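Long-range contact in ferritin (Ulva pertusa, PDB 3VNX), which probably oxidises ferrous iron and stores the product inside a hollow shell of 24 subunits, as ferritins do: residues E51-H62 and F79-A90. Sequence-based numbering, arbitrary orientation. Where two conformers were deposited one is given.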
loop_
_atom_site.group_PDB
_atom_site.type_symbol
_atom_site.label_atom_id
_atom_site.label_comp_id
_atom_site.label_asym_id
_atom_site.label_seq_id
_atom_site.Cartn_x
_atom_site.Cartn_y
_atom_site.Cartn_z
ATOM N N GLU A 51 -24.208 -14.978 -44.655
ATOM C CA GLU A 51 -23.728 -14.105 -43.587
ATOM C C GLU A 51 -22.776 -13.111 -44.205
ATOM O O GLU A 51 -22.845 -11.894 -43.943
ATOM C CB GLU A 51 -22.998 -14.897 -42.488
ATOM C CG GLU A 51 -23.813 -16.001 -41.810
ATOM C CD GLU A 51 -24.895 -15.496 -40.834
ATOM O OE1 GLU A 51 -25.707 -16.337 -40.381
ATOM O OE2 GLU A 51 -24.944 -14.286 -40.508
ATOM N N TYR A 52 -21.887 -13.632 -45.043
ATOM C CA TYR A 52 -20.928 -12.767 -45.718
ATOM C C TYR A 52 -21.630 -11.685 -46.547
ATOM O O TYR A 52 -21.207 -10.532 -46.520
ATOM C CB TYR A 52 -19.927 -13.568 -46.554
ATOM C CG TYR A 52 -18.476 -13.266 -46.217
ATOM C CD1 TYR A 52 -18.000 -11.957 -46.241
ATOM C CD2 TYR A 52 -17.582 -14.288 -45.879
ATOM C CE1 TYR A 52 -16.673 -11.661 -45.927
ATOM C CE2 TYR A 52 -16.242 -14.010 -45.574
ATOM C CZ TYR A 52 -15.795 -12.688 -45.599
ATOM O OH TYR A 52 -14.475 -12.377 -45.304
ATOM N N THR A 53 -22.709 -12.032 -47.249
ATOM C CA THR A 53 -23.468 -11.043 -48.024
ATOM C C THR A 53 -24.091 -9.992 -47.111
ATOM O O THR A 53 -23.988 -8.784 -47.361
ATOM C CB THR A 53 -24.605 -11.685 -48.864
ATOM O OG1 THR A 53 -24.043 -12.486 -49.905
ATOM C CG2 THR A 53 -25.479 -10.612 -49.492
ATOM N N ILE A 54 -24.744 -10.462 -46.049
ATOM C CA ILE A 54 -25.410 -9.555 -45.106
ATOM C C ILE A 54 -24.413 -8.609 -44.406
ATOM O O ILE A 54 -24.713 -7.444 -44.134
ATOM C CB ILE A 54 -26.225 -10.343 -44.077
ATOM C CG1 ILE A 54 -27.408 -11.028 -44.764
ATOM C CG2 ILE A 54 -26.696 -9.443 -42.952
ATOM C CD1 ILE A 54 -28.164 -11.949 -43.843
ATOM N N SER A 55 -23.223 -9.119 -44.128
ATOM C CA SER A 55 -22.168 -8.277 -43.601
ATOM C C SER A 55 -21.878 -7.127 -44.570
ATOM O O SER A 55 -21.702 -5.980 -44.152
ATOM C CB SER A 55 -20.909 -9.105 -43.362
ATOM O OG SER A 55 -19.821 -8.265 -43.074
ATOM N N TYR A 56 -21.842 -7.440 -45.865
ATOM C CA TYR A 56 -21.484 -6.460 -46.892
ATOM C C TYR A 56 -22.597 -5.414 -47.016
ATOM O O TYR A 56 -22.345 -4.207 -47.120
ATOM C CB TYR A 56 -21.280 -7.193 -48.215
ATOM C CG TYR A 56 -20.351 -6.553 -49.242
ATOM C CD1 TYR A 56 -19.082 -6.112 -48.896
ATOM C CD2 TYR A 56 -20.737 -6.457 -50.579
ATOM C CE1 TYR A 56 -18.228 -5.563 -49.857
ATOM C CE2 TYR A 56 -19.902 -5.907 -51.543
ATOM C CZ TYR A 56 -18.649 -5.468 -51.184
ATOM O OH TYR A 56 -17.821 -4.923 -52.147
ATOM N N VAL A 57 -23.833 -5.891 -46.991
ATOM C CA VAL A 57 -24.989 -5.011 -47.025
ATOM C C VAL A 57 -24.967 -4.078 -45.832
ATOM O O VAL A 57 -25.196 -2.874 -45.970
ATOM C CB VAL A 57 -26.283 -5.810 -46.972
ATOM C CG1 VAL A 57 -27.466 -4.870 -46.831
ATOM C CG2 VAL A 57 -26.409 -6.683 -48.207
ATOM N N TYR A 58 -24.697 -4.634 -44.652
ATOM C CA TYR A 58 -24.625 -3.803 -43.456
ATOM C C TYR A 58 -23.535 -2.748 -43.569
ATOM O O TYR A 58 -23.694 -1.623 -43.080
ATOM C CB TYR A 58 -24.451 -4.644 -42.196
ATOM C CG TYR A 58 -25.769 -5.228 -41.733
ATOM C CD1 TYR A 58 -26.966 -4.622 -42.091
ATOM C CD2 TYR A 58 -25.822 -6.377 -40.951
ATOM C CE1 TYR A 58 -28.183 -5.138 -41.687
ATOM C CE2 TYR A 58 -27.042 -6.905 -40.539
ATOM C CZ TYR A 58 -28.227 -6.277 -40.912
ATOM O OH TYR A 58 -29.463 -6.776 -40.523
ATOM N N HIS A 59 -22.434 -3.109 -44.229
ATOM C CA HIS A 59 -21.352 -2.164 -44.427
ATOM C C HIS A 59 -21.811 -1.024 -45.344
ATOM O O HIS A 59 -21.437 0.138 -45.146
ATOM C CB HIS A 59 -20.112 -2.853 -44.991
ATOM C CG HIS A 59 -18.836 -2.186 -44.594
ATOM N ND1 HIS A 59 -17.595 -2.738 -44.844
ATOM C CD2 HIS A 59 -18.603 -1.021 -43.945
ATOM C CE1 HIS A 59 -16.657 -1.934 -44.376
ATOM N NE2 HIS A 59 -17.243 -0.880 -43.829
ATOM N N ALA A 60 -22.637 -1.351 -46.335
ATOM C CA ALA A 60 -23.175 -0.312 -47.216
ATOM C C ALA A 60 -24.092 0.648 -46.430
ATOM O O ALA A 60 -24.038 1.878 -46.611
ATOM C CB ALA A 60 -23.902 -0.932 -48.413
ATOM N N LEU A 61 -24.908 0.086 -45.540
ATOM C CA LEU A 61 -25.792 0.895 -44.717
ATOM C C LEU A 61 -24.981 1.860 -43.881
ATOM O O LEU A 61 -25.341 3.033 -43.707
ATOM C CB LEU A 61 -26.631 0.001 -43.817
ATOM C CG LEU A 61 -27.839 -0.560 -44.569
ATOM C CD1 LEU A 61 -28.456 -1.760 -43.842
ATOM C CD2 LEU A 61 -28.859 0.549 -44.780
ATOM N N HIS A 62 -23.861 1.365 -43.380
ATOM C CA HIS A 62 -22.973 2.195 -42.596
ATOM C C HIS A 62 -22.525 3.420 -43.394
ATOM O O HIS A 62 -22.564 4.561 -42.897
ATOM C CB HIS A 62 -21.755 1.399 -42.141
ATOM C CG HIS A 62 -20.593 2.263 -41.782
ATOM N ND1 HIS A 62 -20.516 2.946 -40.586
ATOM C CD2 HIS A 62 -19.474 2.588 -42.476
ATOM C CE1 HIS A 62 -19.390 3.639 -40.552
ATOM N NE2 HIS A 62 -18.741 3.438 -41.686
ATOM N N PHE A 79 -24.238 0.068 -37.758
ATOM C CA PHE A 79 -24.126 -0.795 -38.918
ATOM C C PHE A 79 -22.719 -1.317 -39.158
ATOM O O PHE A 79 -22.554 -2.440 -39.633
ATOM C CB PHE A 79 -24.736 -0.153 -40.163
ATOM C CG PHE A 79 -26.225 -0.131 -40.129
ATOM C CD1 PHE A 79 -26.936 -1.321 -40.031
ATOM C CD2 PHE A 79 -26.917 1.066 -40.162
ATOM C CE1 PHE A 79 -28.318 -1.325 -39.981
ATOM C CE2 PHE A 79 -28.307 1.077 -40.114
ATOM C CZ PHE A 79 -29.007 -0.119 -40.029
ATOM N N LYS A 80 -21.707 -0.523 -38.832
ATOM C CA LYS A 80 -20.352 -1.040 -38.939
ATOM C C LYS A 80 -20.199 -2.252 -38.017
ATOM O O LYS A 80 -19.642 -3.279 -38.420
ATOM C CB LYS A 80 -19.299 0.029 -38.628
ATOM C CG LYS A 80 -17.862 -0.516 -38.599
ATOM C CD LYS A 80 -17.525 -1.333 -39.862
ATOM C CE LYS A 80 -16.014 -1.530 -40.041
ATOM N NZ LYS A 80 -15.386 -2.314 -38.939
ATOM N N GLU A 81 -20.708 -2.140 -36.790
ATOM C CA GLU A 81 -20.628 -3.238 -35.834
ATOM C C GLU A 81 -21.429 -4.441 -36.330
ATOM O O GLU A 81 -20.936 -5.571 -36.341
ATOM C CB GLU A 81 -21.108 -2.776 -34.457
ATOM C CG GLU A 81 -20.173 -1.752 -33.820
ATOM C CD GLU A 81 -20.779 -1.037 -32.625
ATOM O OE1 GLU A 81 -22.006 -1.161 -32.395
ATOM O OE2 GLU A 81 -20.017 -0.340 -31.920
ATOM N N ALA A 82 -22.667 -4.202 -36.754
ATOM C CA ALA A 82 -23.455 -5.296 -37.311
ATOM C C ALA A 82 -22.677 -5.960 -38.453
ATOM O O ALA A 82 -22.681 -7.193 -38.577
ATOM C CB ALA A 82 -24.831 -4.818 -37.782
ATOM N N SER A 83 -21.989 -5.153 -39.264
ATOM C CA SER A 83 -21.194 -5.712 -40.357
ATOM C C SER A 83 -20.032 -6.585 -39.856
ATOM O O SER A 83 -19.847 -7.716 -40.322
ATOM C CB SER A 83 -20.690 -4.630 -41.311
ATOM O OG SER A 83 -19.841 -5.218 -42.283
ATOM N N ASP A 84 -19.258 -6.066 -38.908
ATOM C CA ASP A 84 -18.231 -6.882 -38.254
ATOM C C ASP A 84 -18.817 -8.188 -37.711
ATOM O O ASP A 84 -18.242 -9.272 -37.902
ATOM C CB ASP A 84 -17.569 -6.121 -37.094
ATOM C CG ASP A 84 -16.833 -4.870 -37.543
ATOM O OD1 ASP A 84 -16.626 -4.692 -38.760
ATOM O OD2 ASP A 84 -16.465 -4.054 -36.676
ATOM N N GLU A 85 -19.962 -8.082 -37.033
ATOM C CA GLU A 85 -20.588 -9.230 -36.374
ATOM C C GLU A 85 -21.035 -10.302 -37.367
ATOM O O GLU A 85 -20.840 -11.505 -37.131
ATOM C CB GLU A 85 -21.766 -8.792 -35.490
ATOM C CG GLU A 85 -22.727 -9.928 -35.110
ATOM C CD GLU A 85 -23.787 -9.519 -34.087
ATOM O OE1 GLU A 85 -23.600 -8.496 -33.397
ATOM O OE2 GLU A 85 -24.810 -10.233 -33.961
ATOM N N GLU A 86 -21.629 -9.874 -38.487
ATOM C CA GLU A 86 -22.101 -10.845 -39.480
ATOM C C GLU A 86 -20.927 -11.555 -40.156
ATOM O O GLU A 86 -21.013 -12.750 -40.498
ATOM C CB GLU A 86 -23.016 -10.211 -40.533
ATOM C CG GLU A 86 -24.366 -9.768 -40.017
ATOM C CD GLU A 86 -25.214 -10.907 -39.448
ATOM O OE1 GLU A 86 -25.505 -10.880 -38.231
ATOM O OE2 GLU A 86 -25.611 -11.813 -40.215
ATOM N N ARG A 87 -19.838 -10.815 -40.346
ATOM C CA ARG A 87 -18.636 -11.373 -40.962
ATOM C C ARG A 87 -18.024 -12.412 -40.039
ATOM O O ARG A 87 -17.519 -13.437 -40.493
ATOM C CB ARG A 87 -17.619 -10.273 -41.271
ATOM C CG ARG A 87 -16.286 -10.785 -41.758
ATOM C CD ARG A 87 -15.462 -9.662 -42.378
ATOM N NE ARG A 87 -14.086 -10.060 -42.688
ATOM C CZ ARG A 87 -13.087 -10.082 -41.807
ATOM N NH1 ARG A 87 -13.306 -9.741 -40.532
ATOM N NH2 ARG A 87 -11.864 -10.445 -42.198
ATOM N N GLU A 88 -18.081 -12.140 -38.736
ATOM C CA GLU A 88 -17.647 -13.101 -37.732
ATOM C C GLU A 88 -18.563 -14.330 -37.714
ATOM O O GLU A 88 -18.104 -15.444 -37.485
ATOM C CB GLU A 88 -17.547 -12.436 -36.344
ATOM C CG GLU A 88 -17.259 -13.396 -35.164
ATOM C CD GLU A 88 -15.915 -14.155 -35.244
ATOM O OE1 GLU A 88 -15.885 -15.353 -34.854
ATOM O OE2 GLU A 88 -14.891 -13.566 -35.673
ATOM N N HIS A 89 -19.854 -14.133 -37.963
ATOM C CA HIS A 89 -20.752 -15.275 -38.104
ATOM C C HIS A 89 -20.290 -16.181 -39.241
ATOM O O HIS A 89 -20.255 -17.409 -39.089
ATOM C CB HIS A 89 -22.199 -14.835 -38.318
ATOM C CG HIS A 89 -22.831 -14.228 -37.105
ATOM N ND1 HIS A 89 -23.939 -13.411 -37.172
ATOM C CD2 HIS A 89 -22.509 -14.319 -35.792
ATOM C CE1 HIS A 89 -24.273 -13.025 -35.955
ATOM N NE2 HIS A 89 -23.420 -13.560 -35.097
ATOM N N ALA A 90 -19.930 -15.569 -40.374
ATOM C CA ALA A 90 -19.386 -16.309 -41.510
ATOM C C ALA A 90 -18.113 -17.057 -41.116
ATOM O O ALA A 90 -17.947 -18.246 -41.431
ATOM C CB ALA A 90 -19.120 -15.375 -42.690
HETATM O O HOH W 1 -13.244 -10.027 -45.240
#
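Ser55 and Ser83 pin together the first two helices of the ferritin four-helix bundle, 38-66 and 73-99. Their segments 51-62 and 79-90 run antiparallel (168°), the axes 7.7 Å apart at closest approach. Ser83 OG gives its hydrogen to Ser55 O at 2.7 Å, and Ser55 OG returns the bond to Ser83 O at 2.8 Å. Each carbonyl also keeps its own helical N-H on the opposite face of its plane, so two donors grip both oxygens.

Tyr58 CB rests against the backbone N and CB of Ser83. With CG anti to the carbonyl carbon (chi1 -80°), the ring drops as a knob into the hole formed by Phe79, Ala82, Ser83 and Glu86. Tyr58 CD1 lies 3.9 Å from Phe79 CD1, and CE1 approaches Phe79 CE1. On the other edge CD2 meets Ala82 CB and, near the ring plane, Glu86 CG; CE2 lies beside the same two carbons. The hydroxyl reaches past this helix pair to hydrogen-bond Glu135 on helix 123-151. Replacing the tyrosine by alanine would probably open a gap among Phe79, Ala82 and Glu86 and leave Glu135 without its hydroxyl partner.

Beyond Tyr58, Leu61 CB sits over one face of Phe79, 3.9 Å from the ring centroid. On the other side of the serines, Tyr52 OH and Arg87 NE share a water near the second subunit, whose His59 and Asp84 bind the tyrosine and arginine.

Toward the bundle interior, Glu51 OE2 and Glu86 OE2 come within 2.6 Å, while Glu51 OE1 is hydrogen-bonded to Gln47 and Asn138. Two carboxylates gathered beside a bound calcium ion are consistent with a metal-binding, ferroxidase-like centre.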